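Local coordinates for ABC transporter, substrate binding protein (Aeropyrum pernix, PDB 3EAF) that probably captures a small solute outside the cell and delivers it to an ABC transporter, as periplasmic-type substrate-binding proteins do, at residues 10-15 / 57-62; 42-47 / 307-312. All blocks are in the same frame, centred on the assembly; numbering follows the deposited sequence.

How the contacts relate
Both contacts lie at the ends of the sheet of one lobe of a periplasmic-binding-protein fold. Contact 1 lies where strands 3-11 and 47-56 run out into loops; contact 2 lies at the far end of the sheet, on the turn that leads into strand 47-56. Their centres are 33 Å apart, their nearest atoms about 18 Å, and they do not touch. A glycerol about 3 Å from the side chain of Tyr59 hints at a pocket beside contact 1, though it probably came from the crystallisation liquor. The bound magnesium ion, held by Glu325, Asp340 and Tyr341, lies about 13 Å from the side chain of Val307 in contact 2; contact 1 is away from this site.

Contact 1 (10-15 / 57-62); sequences LVDETG and YAYNPT
Leu10 lays its methyl CD2 over one face of the Tyr57 ring, 4.1 Å from the ring centre and nearly on its normal, a CH-pi contact between two side chains crossing at about a right angle. CG of Leu10 is anti to the backbone N (chi1 -166°), which sets it against the ring, 3.6 Å from Tyr57 CD2. The backbone N of Tyr59 lies over the opposite face, so the ring lies between a methyl and a backbone nitrogen. Val11 turns its side chain from the partner and contributes its carbonyl: Tyr57 N donates to Val11 O at 2.9 Å. Asp12 suits the loop that follows because its OD1 takes Gly15 N on the syn lone pair at 2.6 Å, an Asx motif, with a weak bond from Thr14 N. The same OD1 lies 3.2 Å from Ala58 CA, while OD2, bonded to Thr17, lies 3.4 Å from Tyr59 CB. An alanine at Asp12 would probably leave Gly15 N without its acceptor and let the loop shift against Ala58 and Tyr59. Thr14 touches Ala58 CB through OG1, which is bonded to Asp56, and Gly15 CA passes 3.7 Å from Ala58 O, where a side chain would clash. Loops leaving parallel strands 3-11 and 47-56 thus pack at the C-terminal edge of a periplasmic-binding-protein lobe, where glycerol bonded to Tyr59 OH may mark a pocket. The type I' turn 57-60 joins strand 47-56 to helix 61-74, whose Tyr67 packs on Leu10 and Tyr57, and lies against the end of strand 3-11; helix 18-38 meets Val11 and Asp12.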
ATOM      1  N   LEU A  10      -0.277   4.943  13.524  1.00  8.15           N
ATOM      2  CA  LEU A  10      -1.721   4.880  13.353  1.00  8.85           C
ATOM      3  C   LEU A  10      -2.088   3.635  12.544  1.00  8.88           C
ATOM      4  O   LEU A  10      -1.673   3.490  11.394  1.00  9.16           O
ATOM      5  CB  LEU A  10      -2.217   6.154  12.656  1.00  8.36           C
ATOM      6  CG  LEU A  10      -3.716   6.459  12.671  1.00  8.13           C
ATOM      7  CD1 LEU A  10      -4.149   7.050  14.010  1.00  6.92           C
ATOM      8  CD2 LEU A  10      -4.049   7.409  11.527  1.00  8.10           C
ATOM      9  N   VAL A  11      -2.843   2.732  13.159  1.00  9.37           N
ATOM     10  CA  VAL A  11      -3.154   1.439  12.544  1.00  9.34           C
ATOM     11  C   VAL A  11      -4.636   1.086  12.609  1.00  9.84           C
ATOM     12  O   VAL A  11      -5.382   1.624  13.430  1.00  9.70           O
ATOM     13  CB  VAL A  11      -2.309   0.281  13.156  1.00  9.50           C
ATOM     14  CG1 VAL A  11      -0.825   0.466  12.838  1.00  8.99           C
ATOM     15  CG2 VAL A  11      -2.531   0.145  14.673  1.00  8.88           C
ATOM     16  N   ASP A  12      -5.060   0.184  11.726  1.00  9.94           N
ATOM     17  CA  ASP A  12      -6.386  -0.407  11.829  1.00 10.37           C
ATOM     18  C   ASP A  12      -6.249  -1.876  12.213  1.00 10.54           C
ATOM     19  O   ASP A  12      -5.979  -2.726  11.365  1.00 10.47           O
ATOM     20  CB  ASP A  12      -7.164  -0.252  10.517  1.00  9.89           C
ATOM     21  CG  ASP A  12      -8.568  -0.828  10.600  1.00 10.80           C
ATOM     22  OD1 ASP A  12      -8.964  -1.283  11.697  1.00  9.81           O
ATOM     23  OD2 ASP A  12      -9.278  -0.825   9.570  1.00 11.32           O
ATOM     24  N   GLU A  13      -6.441  -2.166  13.496  1.00 11.14           N
ATOM     25  CA  GLU A  13      -6.336  -3.531  14.002  1.00 11.60           C
ATOM     26  C   GLU A  13      -7.684  -4.214  14.227  1.00 11.44           C
ATOM     27  O   GLU A  13      -7.745  -5.436  14.381  1.00 11.73           O
ATOM     28  CB  GLU A  13      -5.530  -3.547  15.300  1.00 11.86           C
ATOM     29  CG  GLU A  13      -4.053  -3.236  15.111  1.00 12.39           C
ATOM     30  CD  GLU A  13      -3.273  -3.301  16.407  1.00 13.35           C
ATOM     31  OE1 GLU A  13      -3.865  -3.034  17.477  1.00 16.47           O
ATOM     32  OE2 GLU A  13      -2.061  -3.618  16.358  1.00 15.27           O
ATOM     33  N   THR A  14      -8.759  -3.433  14.240  1.00 11.02           N
ATOM     34  CA  THR A  14     -10.069  -3.955  14.636  1.00 11.34           C
ATOM     35  C   THR A  14     -11.206  -3.545  13.696  1.00 11.02           C
ATOM     36  O   THR A  14     -12.329  -4.038  13.833  1.00 11.63           O
ATOM     37  CB  THR A  14     -10.436  -3.513  16.078  1.00 11.04           C
ATOM     38  OG1 THR A  14     -10.268  -2.092  16.209  1.00 11.43           O
ATOM     39  CG2 THR A  14      -9.566  -4.242  17.109  1.00 11.68           C
ATOM     40  N   GLY A  15     -10.916  -2.646  12.759  1.00 10.66           N
ATOM     41  CA  GLY A  15     -11.933  -2.119  11.840  1.00 10.63           C
ATOM     42  C   GLY A  15     -12.052  -2.837  10.502  1.00 10.05           C
ATOM     43  O   GLY A  15     -11.562  -3.960  10.343  1.00 10.30           O
ATOM     44  N   TYR A  57      -7.047   3.006  15.350  1.00 11.67           N
ATOM     45  CA  TYR A  57      -8.160   3.923  15.084  1.00 11.14           C
ATOM     46  C   TYR A  57      -9.320   3.268  14.337  1.00 10.82           C
ATOM     47  O   TYR A  57     -10.349   3.918  14.085  1.00 10.52           O
ATOM     48  CB  TYR A  57      -7.667   5.191  14.375  1.00 10.98           C
ATOM     49  CG  TYR A  57      -7.536   5.107  12.863  1.00 11.15           C
ATOM     50  CD1 TYR A  57      -8.344   5.890  12.034  1.00 11.19           C
ATOM     51  CD2 TYR A  57      -6.597   4.273  12.264  1.00  9.80           C
ATOM     52  CE1 TYR A  57      -8.227   5.837  10.647  1.00 10.72           C
ATOM     53  CE2 TYR A  57      -6.468   4.204  10.876  1.00 10.24           C
ATOM     54  CZ  TYR A  57      -7.285   4.996  10.075  1.00 10.75           C
ATOM     55  OH  TYR A  57      -7.162   4.948   8.706  1.00 10.54           O
ATOM     56  N   ALA A  58      -9.145   1.989  13.987  1.00 10.50           N
ATOM     57  CA  ALA A  58     -10.186   1.176  13.342  1.00 10.27           C
ATOM     58  C   ALA A  58     -10.808   1.789  12.069  1.00  9.95           C
ATOM     59  O   ALA A  58     -11.998   1.600  11.794  1.00  9.67           O
ATOM     60  CB  ALA A  58     -11.287   0.797  14.372  1.00 10.63           C
ATOM     61  N   TYR A  59      -9.992   2.522  11.309  1.00  9.69           N
ATOM     62  CA  TYR A  59     -10.397   3.171  10.044  1.00  9.41           C
ATOM     63  C   TYR A  59     -11.422   4.293  10.238  1.00  9.36           C
ATOM     64  O   TYR A  59     -11.982   4.806   9.271  1.00  9.40           O
ATOM     65  CB  TYR A  59     -10.913   2.137   9.035  1.00  9.11           C
ATOM     66  CG  TYR A  59     -10.576   2.432   7.591  1.00  9.23           C
ATOM     67  CD1 TYR A  59      -9.254   2.445   7.154  1.00  8.55           C
ATOM     68  CD2 TYR A  59     -11.584   2.676   6.653  1.00 10.40           C
ATOM     69  CE1 TYR A  59      -8.937   2.700   5.815  1.00  8.94           C
ATOM     70  CE2 TYR A  59     -11.278   2.936   5.323  1.00  8.47           C
ATOM     71  CZ  TYR A  59      -9.956   2.947   4.913  1.00  8.76           C
ATOM     72  OH  TYR A  59      -9.664   3.197   3.594  1.00  8.70           O
ATOM     73  N   ASN A  60     -11.664   4.656  11.494  1.00  9.46           N
ATOM     74  CA  ASN A  60     -12.620   5.702  11.865  1.00  9.88           C
ATOM     75  C   ASN A  60     -11.981   7.092  11.696  1.00 10.14           C
ATOM     76  O   ASN A  60     -10.995   7.406  12.370  1.00  9.77           O
ATOM     77  CB  ASN A  60     -13.074   5.468  13.317  1.00  9.80           C
ATOM     78  CG  ASN A  60     -14.134   6.453  13.784  1.00 10.39           C
ATOM     79  OD1 ASN A  60     -14.109   7.639  13.436  1.00 11.26           O
ATOM     80  ND2 ASN A  60     -15.057   5.968  14.612  1.00  9.96           N
ATOM     81  N   PRO A  61     -12.530   7.917  10.783  1.00 10.61           N
ATOM     82  CA  PRO A  61     -11.959   9.235  10.466  1.00 10.96           C
ATOM     83  C   PRO A  61     -12.007  10.261  11.600  1.00 11.36           C
ATOM     84  O   PRO A  61     -11.155  11.155  11.648  1.00 11.76           O
ATOM     85  CB  PRO A  61     -12.803   9.716   9.279  1.00 11.00           C
ATOM     86  CG  PRO A  61     -14.045   8.926   9.334  1.00 11.03           C
ATOM     87  CD  PRO A  61     -13.723   7.620   9.969  1.00 10.70           C
ATOM     88  N   THR A  62     -12.995  10.146  12.488  1.00 11.66           N
ATOM     89  CA  THR A  62     -13.080  11.009  13.665  1.00 11.66           C
ATOM     90  C   THR A  62     -11.929  10.676  14.608  1.00 11.92           C
ATOM     91  O   THR A  62     -11.190  11.571  15.044  1.00 11.72           O
ATOM     92  CB  THR A  62     -14.437  10.839  14.395  1.00 11.84           C
ATOM     93  OG1 THR A  62     -15.499  11.140  13.478  1.00 12.04           O
ATOM     94  CG2 THR A  62     -14.539  11.788  15.618  1.00 11.51           C
TER

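Contact 2 (42-47 / 307-312); sequences TKDGVR and VTSQDL
A mostly polar clasp between a beta turn and the start of a helix, this contact joins the type I turn 42-45, in the connection between antiparallel strands 40-41 and 47-56, to the N-terminal end of helix 309-315. Asp44 is its centre. Its chi1 of 53° puts CG between the backbone N and the carbonyl carbon, on the side of the helix start; from there OD1 and OD2 meet Ser309. Ser309 OG donates to Asp44 OD1 at 2.7 Å, on the syn lone pair, and Ser309 N donates to Asp44 OD2 at 3.0 Å. Thr42 OG1 also gives its proton to Asp44 OD2, at 2.8 Å, from the face of the carboxylate opposite to Ser309 N; it accepts in turn from Val46 N. Three donors therefore fix the rotation of the group, and the amino end of the helix would probably favour its negative charge. Aspartate suits the place, because its short side chain brings both oxygens to the helix start, where Ser309 N and OG can donate. The backbone adds a bond from Lys43 N to Val307 O, 2.9 Å long and nearly straight at 170°. Thr42 CB lies 3.2 Å from the same Val307 O, beside the bond. Lys43 runs its aliphatic chain past the backbone of Val307, its CE ending 4.1 Å from Thr308 CG2. Thr308 itself is the N-cap, its OG1 accepting from Asp311 N, although its own N is buried without a partner. Val46 brings CG2 to 3.5 Å from Ser309 OG, an apolar flank to the polar centre. Leu3 of strand 3-11 meets both Val46 and Ser309, Val48 of strand 47-56 touches Thr42 and Leu312, and helix 317-326 packs on Val307 and Leu312 through Ala323 and Leu320.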
ATOM      1  N   THR A  42      22.646   8.780  13.427  1.00 18.51           N
ATOM      2  CA  THR A  42      22.698   9.932  12.540  1.00 19.29           C
ATOM      3  C   THR A  42      24.030   9.959  11.774  1.00 20.01           C
ATOM      4  O   THR A  42      24.935   9.172  12.065  1.00 19.85           O
ATOM      5  CB  THR A  42      22.533  11.242  13.332  1.00 19.11           C
ATOM      6  OG1 THR A  42      23.549  11.329  14.342  1.00 19.19           O
ATOM      7  CG2 THR A  42      21.154  11.305  13.992  1.00 18.88           C
ATOM      8  N   LYS A  43      24.144  10.869  10.804  1.00 20.80           N
ATOM      9  CA  LYS A  43      25.376  11.040  10.016  1.00 21.71           C
ATOM     10  C   LYS A  43      26.620  11.311  10.870  1.00 21.83           C
ATOM     11  O   LYS A  43      27.712  10.847  10.542  1.00 22.31           O
ATOM     12  CB  LYS A  43      25.212  12.153   8.973  1.00 21.97           C
ATOM     13  CG  LYS A  43      24.510  11.715   7.694  1.00 23.24           C
ATOM     14  CD  LYS A  43      24.747  12.703   6.547  1.00 25.95           C
ATOM     15  CE  LYS A  43      24.070  14.051   6.780  1.00 27.68           C
ATOM     16  NZ  LYS A  43      24.378  15.050   5.705  1.00 28.82           N
ATOM     17  N   ASP A  44      26.447  12.056  11.959  1.00 22.01           N
ATOM     18  CA  ASP A  44      27.551  12.354  12.879  1.00 21.92           C
ATOM     19  C   ASP A  44      27.659  11.355  14.047  1.00 21.49           C
ATOM     20  O   ASP A  44      28.351  11.609  15.034  1.00 21.58           O
ATOM     21  CB  ASP A  44      27.450  13.796  13.393  1.00 21.97           C
ATOM     22  CG  ASP A  44      26.096  14.112  13.992  1.00 22.68           C
ATOM     23  OD1 ASP A  44      26.049  14.894  14.962  1.00 24.22           O
ATOM     24  OD2 ASP A  44      25.077  13.580  13.502  1.00 23.26           O
ATOM     25  N   GLY A  45      26.967  10.224  13.928  1.00 20.89           N
ATOM     26  CA  GLY A  45      27.140   9.109  14.856  1.00 20.00           C
ATOM     27  C   GLY A  45      26.441   9.171  16.201  1.00 19.34           C
ATOM     28  O   GLY A  45      26.827   8.459  17.123  1.00 19.58           O
ATOM     29  N   VAL A  46      25.411  10.003  16.321  1.00 18.63           N
ATOM     30  CA  VAL A  46      24.584  10.033  17.538  1.00 17.68           C
ATOM     31  C   VAL A  46      23.476   8.971  17.460  1.00 17.10           C
ATOM     32  O   VAL A  46      22.741   8.905  16.470  1.00 16.90           O
ATOM     33  CB  VAL A  46      23.969  11.435  17.789  1.00 17.63           C
ATOM     34  CG1 VAL A  46      23.004  11.409  18.965  1.00 16.97           C
ATOM     35  CG2 VAL A  46      25.062  12.466  18.031  1.00 17.69           C
ATOM     36  N   ARG A  47      23.367   8.140  18.497  1.00 16.08           N
ATOM     37  CA  ARG A  47      22.340   7.111  18.534  1.00 15.33           C
ATOM     38  C   ARG A  47      20.959   7.719  18.713  1.00 14.84           C
ATOM     39  O   ARG A  47      20.765   8.637  19.520  1.00 14.15           O
ATOM     40  CB  ARG A  47      22.595   6.070  19.629  1.00 15.83           C
ATOM     41  CG  ARG A  47      21.600   4.912  19.601  1.00 14.93           C
ATOM     42  CD  ARG A  47      22.095   3.734  20.391  1.00 16.62           C
ATOM     43  NE  ARG A  47      21.231   2.566  20.220  1.00 15.62           N
ATOM     44  CZ  ARG A  47      21.479   1.372  20.749  1.00 16.01           C
ATOM     45  NH1 ARG A  47      22.565   1.183  21.490  1.00 15.19           N
ATOM     46  NH2 ARG A  47      20.641   0.366  20.539  1.00 16.24           N
ATOM     47  N   VAL A 307      20.438  12.336   8.227  1.00 18.14           N
ATOM     48  CA  VAL A 307      20.522  13.669   8.839  1.00 18.42           C
ATOM     49  C   VAL A 307      21.557  13.741   9.962  1.00 18.89           C
ATOM     50  O   VAL A 307      21.962  12.714  10.519  1.00 18.86           O
ATOM     51  CB  VAL A 307      19.142  14.194   9.350  1.00 18.39           C
ATOM     52  CG1 VAL A 307      18.137  14.256   8.216  1.00 18.61           C
ATOM     53  CG2 VAL A 307      18.603  13.355  10.503  1.00 17.57           C
ATOM     54  N   THR A 308      21.992  14.959  10.269  1.00 19.39           N
ATOM     55  CA  THR A 308      22.815  15.217  11.443  1.00 19.85           C
ATOM     56  C   THR A 308      21.906  15.325  12.663  1.00 20.05           C
ATOM     57  O   THR A 308      20.719  15.640  12.533  1.00 19.79           O
ATOM     58  CB  THR A 308      23.648  16.520  11.307  1.00 20.04           C
ATOM     59  OG1 THR A 308      22.780  17.657  11.278  1.00 20.50           O
ATOM     60  CG2 THR A 308      24.505  16.497  10.046  1.00 19.76           C
ATOM     61  N   SER A 309      22.462  15.055  13.844  1.00 20.40           N
ATOM     62  CA  SER A 309      21.714  15.161  15.093  1.00 20.74           C
ATOM     63  C   SER A 309      21.275  16.600  15.369  1.00 21.16           C
ATOM     64  O   SER A 309      20.199  16.825  15.926  1.00 21.15           O
ATOM     65  CB  SER A 309      22.531  14.611  16.267  1.00 20.68           C
ATOM     66  OG  SER A 309      23.795  15.241  16.349  1.00 20.86           O
ATOM     67  N   GLN A 310      22.105  17.565  14.975  1.00 21.72           N
ATOM     68  CA  GLN A 310      21.761  18.982  15.115  1.00 22.74           C
ATOM     69  C   GLN A 310      20.509  19.281  14.295  1.00 22.94           C
ATOM     70  O   GLN A 310      19.561  19.892  14.792  1.00 22.89           O
ATOM     71  CB  GLN A 310      22.915  19.882  14.654  1.00 23.10           C
ATOM     72  CG  GLN A 310      24.177  19.820  15.530  1.00 25.02           C
ATOM     73  CD  GLN A 310      25.071  18.614  15.237  1.00 27.26           C
ATOM     74  OE1 GLN A 310      24.975  17.982  14.179  1.00 28.18           O
ATOM     75  NE2 GLN A 310      25.958  18.303  16.180  1.00 27.48           N
ATOM     76  N   ASP A 311      20.517  18.818  13.045  1.00 23.32           N
ATOM     77  CA  ASP A 311      19.399  18.985  12.118  1.00 23.74           C
ATOM     78  C   ASP A 311      18.125  18.334  12.658  1.00 23.63           C
ATOM     79  O   ASP A 311      17.051  18.942  12.630  1.00 23.50           O
ATOM     80  CB  ASP A 311      19.771  18.381  10.759  1.00 24.06           C
ATOM     81  CG  ASP A 311      19.066  19.054   9.592  1.00 25.21           C
ATOM     82  OD1 ASP A 311      18.279  20.005   9.813  1.00 25.76           O
ATOM     83  OD2 ASP A 311      19.305  18.614   8.441  1.00 26.21           O
ATOM     84  N   LEU A 312      18.255  17.107  13.161  1.00 23.77           N
ATOM     85  CA  LEU A 312      17.120  16.372  13.724  1.00 23.94           C
ATOM     86  C   LEU A 312      16.530  17.086  14.942  1.00 24.35           C
ATOM     87  O   LEU A 312      15.309  17.196  15.068  1.00 24.53           O
ATOM     88  CB  LEU A 312      17.516  14.926  14.070  1.00 23.79           C
ATOM     89  CG  LEU A 312      16.398  13.922  14.394  1.00 23.48           C
ATOM     90  CD1 LEU A 312      15.418  13.754  13.238  1.00 22.64           C
ATOM     91  CD2 LEU A 312      16.990  12.567  14.797  1.00 23.91           C
TER